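Local coordinates for programmed cell death 6-interacting protein (Homo sapiens, PDB 5WA1) that works in endosomal cargo sorting, membrane repair, cytokinesis and apoptosis, this chain being its Bro1 domain, which binds the ESCRT-III proteins CHMP4A, CHMP4B and CHMP4C, at residues E186-A191 against V198-D203; G179-I184 against D203-L208. All coordinates share one frame; numbering follows the deposited sequence.

Contact 1. Residues E186-A191 against V198-D203; sequences ETVLSA and VDISPD
V188 and L189 close on the ring of P202 from the last turn of helix 164-191, the two side chains forming a shallow notch into which the ring's CG corner projects. V188 CG1 is 3.8 Å from P202 CG and about as far from CD, so it lies against that edge of the pyrrolidine. L189 meets the same corner with its branch point: L189 CG is 3.8 Å from P202 CG, while its two methyls straddle the ring corner, CD1 near CG and CD2 near both CG and CD. The proline is the first helical residue of helix 202-226, so this is the closed, loop end of an antiparallel helical hairpin, where the chain re-enters helix after a non-helical connection. V188 also presses on I200, one residue before S201, the N-cap residue. With its CG1 set between backbone N and carbonyl carbon (chi1 64°), V188 turns both methyls to the backbone carbonyl of I200, and CG1 comes within 3.6 Å of I200 O. That oxygen is buried under the valine and has no hydrogen-bond partner in the model. To one side of this oxygen, V188 CG2 meets I200 CD1 at 4.1 Å, a lighter touch between methyls. Y139 and F146 of helix 137-157 cover I200 as well. S201 turns its hydroxyl back along the chain, where OG and the backbone N both bond V198 O from the same face of that carbonyl.

Contact 2. Residues G179-I184 against D203-L208; sequences GAFLHI and DTVGTL
The ring of F181 carries L208 on one face: L208 CB sits 3.9 Å from the ring centroid and 17° off the normal, a CH-pi contact displaced toward the rim, closest to CD2. L208 CD1 stays over the same face and reaches the opposite part of the rim, 3.9 Å from F181 CE1, so the leucine spans the ring from CD2 to CE1. V205 CG1 approaches obliquely and stands 4.0 Å from F181 CD1. Outside the pair of segments, F146 of helix 137-157 meets the F181 ring edge-to-face. The phenylalanine reaches this place with CG beside its own backbone N and anti to the carbonyl carbon (chi1 -73°), which swings the ring out across the helix axis, so that one face is turned to L208.

Nearer the backbones the fit is close and reciprocal, each side-chain root packed on the other helix's carbonyl. F181 CB lies 3.4 Å from V205 O. In return, V205 CB lies 3.5 Å from F181 O. The CA atoms of F181 and V205 are 5.1 Å apart. One turn further along, I184 CG2 meets V205 CG2 at 4.2 Å. No hydrogen bond joins the segments, and the four touching residues are all buried. The axes of helix segments 179-184 and 203-208 approach to 7.8 Å and run at 159°, nearly antiparallel. Successive helices packed antiparallel through buried apolar side chains are consistent with the TPR-like helical core of the Bro1 domain, whose family belongs to the TPR clan.

How the contacts relate
Both contacts pair helix 164-191 with helix 202-226: contact 1 at the loop end of the hairpin, contact 2 further along the paired helices, their centres 8 Å apart. D203 belongs to both, ending one segment and starting the other. The two also touch directly. T204 OG1 lies 2.7 Å from V198 O, a probable hydrogen bond tying the non-helical approach to the first turn of the helix, and V205 CG2 packs 3.8 Å from I200 O. Helix 137-157 backs both, with F146 touching I200 and F181. The 198-203 and 203-208 segments lie in the region that interacts with CHMP4 proteins and EIAV p9.

Contact 1. Residues E186-A191 against V198-D203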
ATOM      1  N   GLU A 186       5.163  12.243   6.679  1.00 61.51           N
ATOM      2  CA  GLU A 186       6.270  13.153   6.924  1.00 66.97           C
ATOM      3  C   GLU A 186       5.916  14.623   6.719  1.00 70.24           C
ATOM      4  O   GLU A 186       6.695  15.489   7.123  1.00 74.91           O
ATOM      5  CB  GLU A 186       7.445  12.769   6.023  1.00 63.15           C
ATOM      6  CG  GLU A 186       7.966  11.369   6.286  1.00 85.54           C
ATOM      7  CD  GLU A 186       8.969  10.910   5.245  1.00103.58           C
ATOM      8  OE1 GLU A 186       8.812  11.278   4.060  1.00107.11           O
ATOM      9  OE2 GLU A 186       9.914  10.178   5.613  1.00112.76           O
ATOM     10  N   THR A 187       4.767  14.934   6.118  1.00 63.61           N
ATOM     11  CA  THR A 187       4.464  16.307   5.740  1.00 70.20           C
ATOM     12  C   THR A 187       3.137  16.832   6.265  1.00 66.76           C
ATOM     13  O   THR A 187       2.938  18.050   6.247  1.00 75.64           O
ATOM     14  CB  THR A 187       4.467  16.454   4.208  1.00 72.74           C
ATOM     15  OG1 THR A 187       3.437  15.631   3.644  1.00 69.15           O
ATOM     16  CG2 THR A 187       5.815  16.039   3.629  1.00 76.96           C
ATOM     17  N   VAL A 188       2.236  15.969   6.741  1.00 68.95           N
ATOM     18  CA  VAL A 188       0.874  16.405   7.034  1.00 66.69           C
ATOM     19  C   VAL A 188       0.843  17.426   8.169  1.00 71.56           C
ATOM     20  O   VAL A 188       0.003  18.336   8.166  1.00 68.71           O
ATOM     21  CB  VAL A 188      -0.019  15.183   7.339  1.00 66.90           C
ATOM     22  CG1 VAL A 188       0.444  14.471   8.603  1.00 58.51           C
ATOM     23  CG2 VAL A 188      -1.485  15.591   7.438  1.00 66.89           C
ATOM     24  N   LEU A 189       1.757  17.318   9.140  1.00 69.97           N
ATOM     25  CA  LEU A 189       1.675  18.174  10.320  1.00 79.13           C
ATOM     26  C   LEU A 189       2.060  19.613   9.993  1.00 78.18           C
ATOM     27  O   LEU A 189       1.356  20.555  10.380  1.00 81.59           O
ATOM     28  CB  LEU A 189       2.550  17.613  11.438  1.00 78.74           C
ATOM     29  CG  LEU A 189       1.996  16.317  12.032  1.00 85.10           C
ATOM     30  CD1 LEU A 189       2.758  15.910  13.289  1.00 84.83           C
ATOM     31  CD2 LEU A 189       0.502  16.456  12.311  1.00 80.38           C
ATOM     32  N   SER A 190       3.179  19.808   9.288  1.00 85.54           N
ATOM     33  CA  SER A 190       3.585  21.163   8.923  1.00 98.32           C
ATOM     34  C   SER A 190       2.642  21.770   7.894  1.00 94.17           C
ATOM     35  O   SER A 190       2.489  22.994   7.839  1.00 90.01           O
ATOM     36  CB  SER A 190       5.018  21.165   8.391  1.00108.20           C
ATOM     37  OG  SER A 190       5.115  20.412   7.194  1.00111.82           O
ATOM     38  N   ALA A 191       2.000  20.931   7.077  1.00 94.15           N
ATOM     39  CA  ALA A 191       1.079  21.431   6.065  1.00 95.24           C
ATOM     40  C   ALA A 191      -0.213  21.957   6.679  1.00 99.00           C
ATOM     41  O   ALA A 191      -0.803  22.909   6.157  1.00 99.76           O
ATOM     42  CB  ALA A 191       0.774  20.332   5.048  1.00 87.16           C
ATOM     43  N   VAL A 198      -7.954  11.510  12.171  1.00 68.32           N
ATOM     44  CA  VAL A 198      -7.092  10.380  12.507  1.00 58.55           C
ATOM     45  C   VAL A 198      -6.642   9.638  11.249  1.00 52.97           C
ATOM     46  O   VAL A 198      -5.540   9.077  11.216  1.00 57.72           O
ATOM     47  CB  VAL A 198      -7.807   9.443  13.502  1.00 57.05           C
ATOM     48  CG1 VAL A 198      -6.933   8.238  13.837  1.00 58.46           C
ATOM     49  CG2 VAL A 198      -8.160  10.198  14.773  1.00 59.27           C
ATOM     50  N   ASP A 199      -7.450   9.655  10.184  1.00 51.84           N
ATOM     51  CA  ASP A 199      -7.122   8.846   9.012  1.00 49.29           C
ATOM     52  C   ASP A 199      -5.834   9.318   8.336  1.00 54.40           C
ATOM     53  O   ASP A 199      -5.039   8.495   7.866  1.00 54.24           O
ATOM     54  CB  ASP A 199      -8.289   8.847   8.022  1.00 55.50           C
ATOM     55  CG  ASP A 199      -8.624  10.240   7.496  1.00 63.98           C
ATOM     56  OD1 ASP A 199      -8.155  11.245   8.079  1.00 65.17           O
ATOM     57  OD2 ASP A 199      -9.379  10.320   6.499  1.00 55.67           O
ATOM     58  N   ILE A 200      -5.588  10.629   8.298  1.00 54.15           N
ATOM     59  CA  ILE A 200      -4.378  11.153   7.664  1.00 49.24           C
ATOM     60  C   ILE A 200      -3.301  11.495   8.686  1.00 54.79           C
ATOM     61  O   ILE A 200      -2.253  12.034   8.319  1.00 60.23           O
ATOM     62  CB  ILE A 200      -4.693  12.369   6.769  1.00 48.50           C
ATOM     63  CG1 ILE A 200      -5.259  13.522   7.593  1.00 50.36           C
ATOM     64  CG2 ILE A 200      -5.635  11.951   5.646  1.00 52.58           C
ATOM     65  CD1 ILE A 200      -5.411  14.826   6.802  1.00 55.86           C
ATOM     66  N   SER A 201      -3.529  11.183   9.959  1.00 55.73           N
ATOM     67  CA  SER A 201      -2.540  11.485  10.980  1.00 61.80           C
ATOM     68  C   SER A 201      -1.317  10.583  10.803  1.00 54.93           C
ATOM     69  O   SER A 201      -1.430   9.458  10.301  1.00 52.26           O
ATOM     70  CB  SER A 201      -3.138  11.307  12.375  1.00 69.55           C
ATOM     71  OG  SER A 201      -3.314   9.927  12.683  1.00 78.51           O
ATOM     72  N   PRO A 202      -0.131  11.069  11.192  1.00 62.68           N
ATOM     73  CA  PRO A 202       1.114  10.328  10.904  1.00 65.49           C
ATOM     74  C   PRO A 202       1.112   8.882  11.370  1.00 65.36           C
ATOM     75  O   PRO A 202       1.653   8.015  10.668  1.00 56.81           O
ATOM     76  CB  PRO A 202       2.178  11.158  11.631  1.00 68.03           C
ATOM     77  CG  PRO A 202       1.620  12.559  11.629  1.00 64.05           C
ATOM     78  CD  PRO A 202       0.129  12.408  11.764  1.00 63.92           C
ATOM     79  N   ASP A 203       0.516   8.592  12.530  1.00 60.48           N
ATOM     80  CA  ASP A 203       0.499   7.211  13.009  1.00 71.69           C
ATOM     81  C   ASP A 203      -0.300   6.306  12.077  1.00 58.50           C
ATOM     82  O   ASP A 203       0.120   5.184  11.777  1.00 58.15           O
ATOM     83  CB  ASP A 203      -0.065   7.155  14.426  1.00 83.08           C
ATOM     84  CG  ASP A 203       1.005   7.326  15.480  1.00100.50           C
ATOM     85  OD1 ASP A 203       2.057   7.919  15.159  1.00 99.16           O
ATOM     86  OD2 ASP A 203       0.800   6.863  16.624  1.00113.71           O
TER

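Contact 2. Residues G179-I184 against D203-L208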
ATOM      1  N   GLY A 179       4.710   4.598  -0.647  1.00 46.20           N
ATOM      2  CA  GLY A 179       5.458   5.843  -0.646  1.00 44.82           C
ATOM      3  C   GLY A 179       4.575   7.060  -0.477  1.00 44.81           C
ATOM      4  O   GLY A 179       4.999   8.070   0.099  1.00 46.65           O
ATOM      5  N   ALA A 180       3.337   6.992  -0.967  1.00 44.02           N
ATOM      6  CA  ALA A 180       2.447   8.139  -0.841  1.00 43.89           C
ATOM      7  C   ALA A 180       1.914   8.275   0.581  1.00 48.17           C
ATOM      8  O   ALA A 180       1.850   9.388   1.109  1.00 47.45           O
ATOM      9  CB  ALA A 180       1.295   8.034  -1.843  1.00 42.90           C
ATOM     10  N   PHE A 181       1.528   7.159   1.218  1.00 46.31           N
ATOM     11  CA  PHE A 181       1.159   7.226   2.630  1.00 42.74           C
ATOM     12  C   PHE A 181       2.331   7.715   3.466  1.00 44.13           C
ATOM     13  O   PHE A 181       2.150   8.484   4.416  1.00 47.87           O
ATOM     14  CB  PHE A 181       0.687   5.860   3.142  1.00 38.91           C
ATOM     15  CG  PHE A 181      -0.670   5.451   2.640  1.00 37.00           C
ATOM     16  CD1 PHE A 181      -1.753   6.311   2.728  1.00 35.31           C
ATOM     17  CD2 PHE A 181      -0.861   4.184   2.086  1.00 38.64           C
ATOM     18  CE1 PHE A 181      -3.012   5.926   2.267  1.00 45.39           C
ATOM     19  CE2 PHE A 181      -2.109   3.795   1.619  1.00 39.16           C
ATOM     20  CZ  PHE A 181      -3.189   4.659   1.715  1.00 43.07           C
ATOM     21  N   LEU A 182       3.547   7.289   3.113  1.00 45.16           N
ATOM     22  CA  LEU A 182       4.724   7.717   3.866  1.00 43.62           C
ATOM     23  C   LEU A 182       5.006   9.198   3.656  1.00 52.35           C
ATOM     24  O   LEU A 182       5.435   9.893   4.589  1.00 55.70           O
ATOM     25  CB  LEU A 182       5.936   6.885   3.462  1.00 58.49           C
ATOM     26  CG  LEU A 182       7.181   7.172   4.288  1.00 66.68           C
ATOM     27  CD1 LEU A 182       6.921   6.807   5.740  1.00 65.40           C
ATOM     28  CD2 LEU A 182       8.360   6.406   3.734  1.00 70.90           C
ATOM     29  N   HIS A 183       4.794   9.701   2.438  1.00 53.67           N
ATOM     30  CA  HIS A 183       4.940  11.136   2.208  1.00 46.13           C
ATOM     31  C   HIS A 183       3.948  11.929   3.049  1.00 57.76           C
ATOM     32  O   HIS A 183       4.289  12.986   3.591  1.00 62.72           O
ATOM     33  CB  HIS A 183       4.768  11.462   0.724  1.00 46.71           C
ATOM     34  CG  HIS A 183       5.181  12.855   0.367  1.00 57.06           C
ATOM     35  ND1 HIS A 183       4.276  13.835   0.019  1.00 61.35           N
ATOM     36  CD2 HIS A 183       6.403  13.433   0.301  1.00 59.52           C
ATOM     37  CE1 HIS A 183       4.922  14.956  -0.241  1.00 53.67           C
ATOM     38  NE2 HIS A 183       6.214  14.740  -0.077  1.00 61.04           N
ATOM     39  N   ILE A 184       2.714  11.434   3.175  1.00 50.97           N
ATOM     40  CA  ILE A 184       1.743  12.118   4.025  1.00 50.63           C
ATOM     41  C   ILE A 184       2.215  12.112   5.472  1.00 55.05           C
ATOM     42  O   ILE A 184       2.106  13.121   6.180  1.00 59.65           O
ATOM     43  CB  ILE A 184       0.350  11.483   3.887  1.00 47.64           C
ATOM     44  CG1 ILE A 184      -0.117  11.525   2.434  1.00 50.40           C
ATOM     45  CG2 ILE A 184      -0.660  12.207   4.776  1.00 46.20           C
ATOM     46  CD1 ILE A 184      -1.439  10.856   2.218  1.00 48.60           C
ATOM     47  N   ASP A 203       0.516   8.592  12.530  1.00 60.48           N
ATOM     48  CA  ASP A 203       0.499   7.211  13.009  1.00 71.69           C
ATOM     49  C   ASP A 203      -0.300   6.306  12.077  1.00 58.50           C
ATOM     50  O   ASP A 203       0.120   5.184  11.777  1.00 58.15           O
ATOM     51  CB  ASP A 203      -0.065   7.155  14.426  1.00 83.08           C
ATOM     52  CG  ASP A 203       1.005   7.326  15.480  1.00100.50           C
ATOM     53  OD1 ASP A 203       2.057   7.919  15.159  1.00 99.16           O
ATOM     54  OD2 ASP A 203       0.800   6.863  16.624  1.00113.71           O
ATOM     55  N   THR A 204      -1.452   6.781  11.605  1.00 54.69           N
ATOM     56  CA  THR A 204      -2.288   5.960  10.737  1.00 52.47           C
ATOM     57  C   THR A 204      -1.634   5.738   9.379  1.00 48.36           C
ATOM     58  O   THR A 204      -1.598   4.606   8.883  1.00 44.54           O
ATOM     59  CB  THR A 204      -3.662   6.604  10.563  1.00 53.00           C
ATOM     60  OG1 THR A 204      -4.260   6.807  11.848  1.00 55.34           O
ATOM     61  CG2 THR A 204      -4.562   5.709   9.721  1.00 50.96           C
ATOM     62  N   VAL A 205      -1.135   6.809   8.745  1.00 48.84           N
ATOM     63  CA  VAL A 205      -0.598   6.653   7.394  1.00 47.37           C
ATOM     64  C   VAL A 205       0.762   5.972   7.429  1.00 48.81           C
ATOM     65  O   VAL A 205       1.149   5.307   6.463  1.00 44.12           O
ATOM     66  CB  VAL A 205      -0.535   8.002   6.649  1.00 46.43           C
ATOM     67  CG1 VAL A 205      -1.932   8.408   6.165  1.00 44.75           C
ATOM     68  CG2 VAL A 205       0.081   9.091   7.517  1.00 46.56           C
ATOM     69  N   GLY A 206       1.503   6.102   8.529  1.00 49.72           N
ATOM     70  CA  GLY A 206       2.700   5.294   8.686  1.00 48.62           C
ATOM     71  C   GLY A 206       2.394   3.808   8.703  1.00 48.30           C
ATOM     72  O   GLY A 206       3.118   3.005   8.105  1.00 49.46           O
ATOM     73  N   THR A 207       1.311   3.417   9.379  1.00 46.50           N
ATOM     74  CA  THR A 207       0.953   2.000   9.397  1.00 43.84           C
ATOM     75  C   THR A 207       0.451   1.545   8.031  1.00 40.20           C
ATOM     76  O   THR A 207       0.819   0.469   7.555  1.00 39.40           O
ATOM     77  CB  THR A 207      -0.091   1.718  10.481  1.00 46.93           C
ATOM     78  OG1 THR A 207       0.487   1.960  11.768  1.00 51.16           O
ATOM     79  CG2 THR A 207      -0.558   0.263  10.422  1.00 43.12           C
ATOM     80  N   LEU A 208      -0.387   2.358   7.382  1.00 41.81           N
ATOM     81  CA  LEU A 208      -0.819   2.033   6.027  1.00 42.37           C
ATOM     82  C   LEU A 208       0.371   1.903   5.085  1.00 34.75           C
ATOM     83  O   LEU A 208       0.372   1.047   4.196  1.00 35.03           O
ATOM     84  CB  LEU A 208      -1.782   3.107   5.505  1.00 42.42           C
ATOM     85  CG  LEU A 208      -3.121   3.196   6.243  1.00 38.36           C
ATOM     86  CD1 LEU A 208      -3.914   4.408   5.755  1.00 39.64           C
ATOM     87  CD2 LEU A 208      -3.910   1.920   6.033  1.00 41.14           C
TER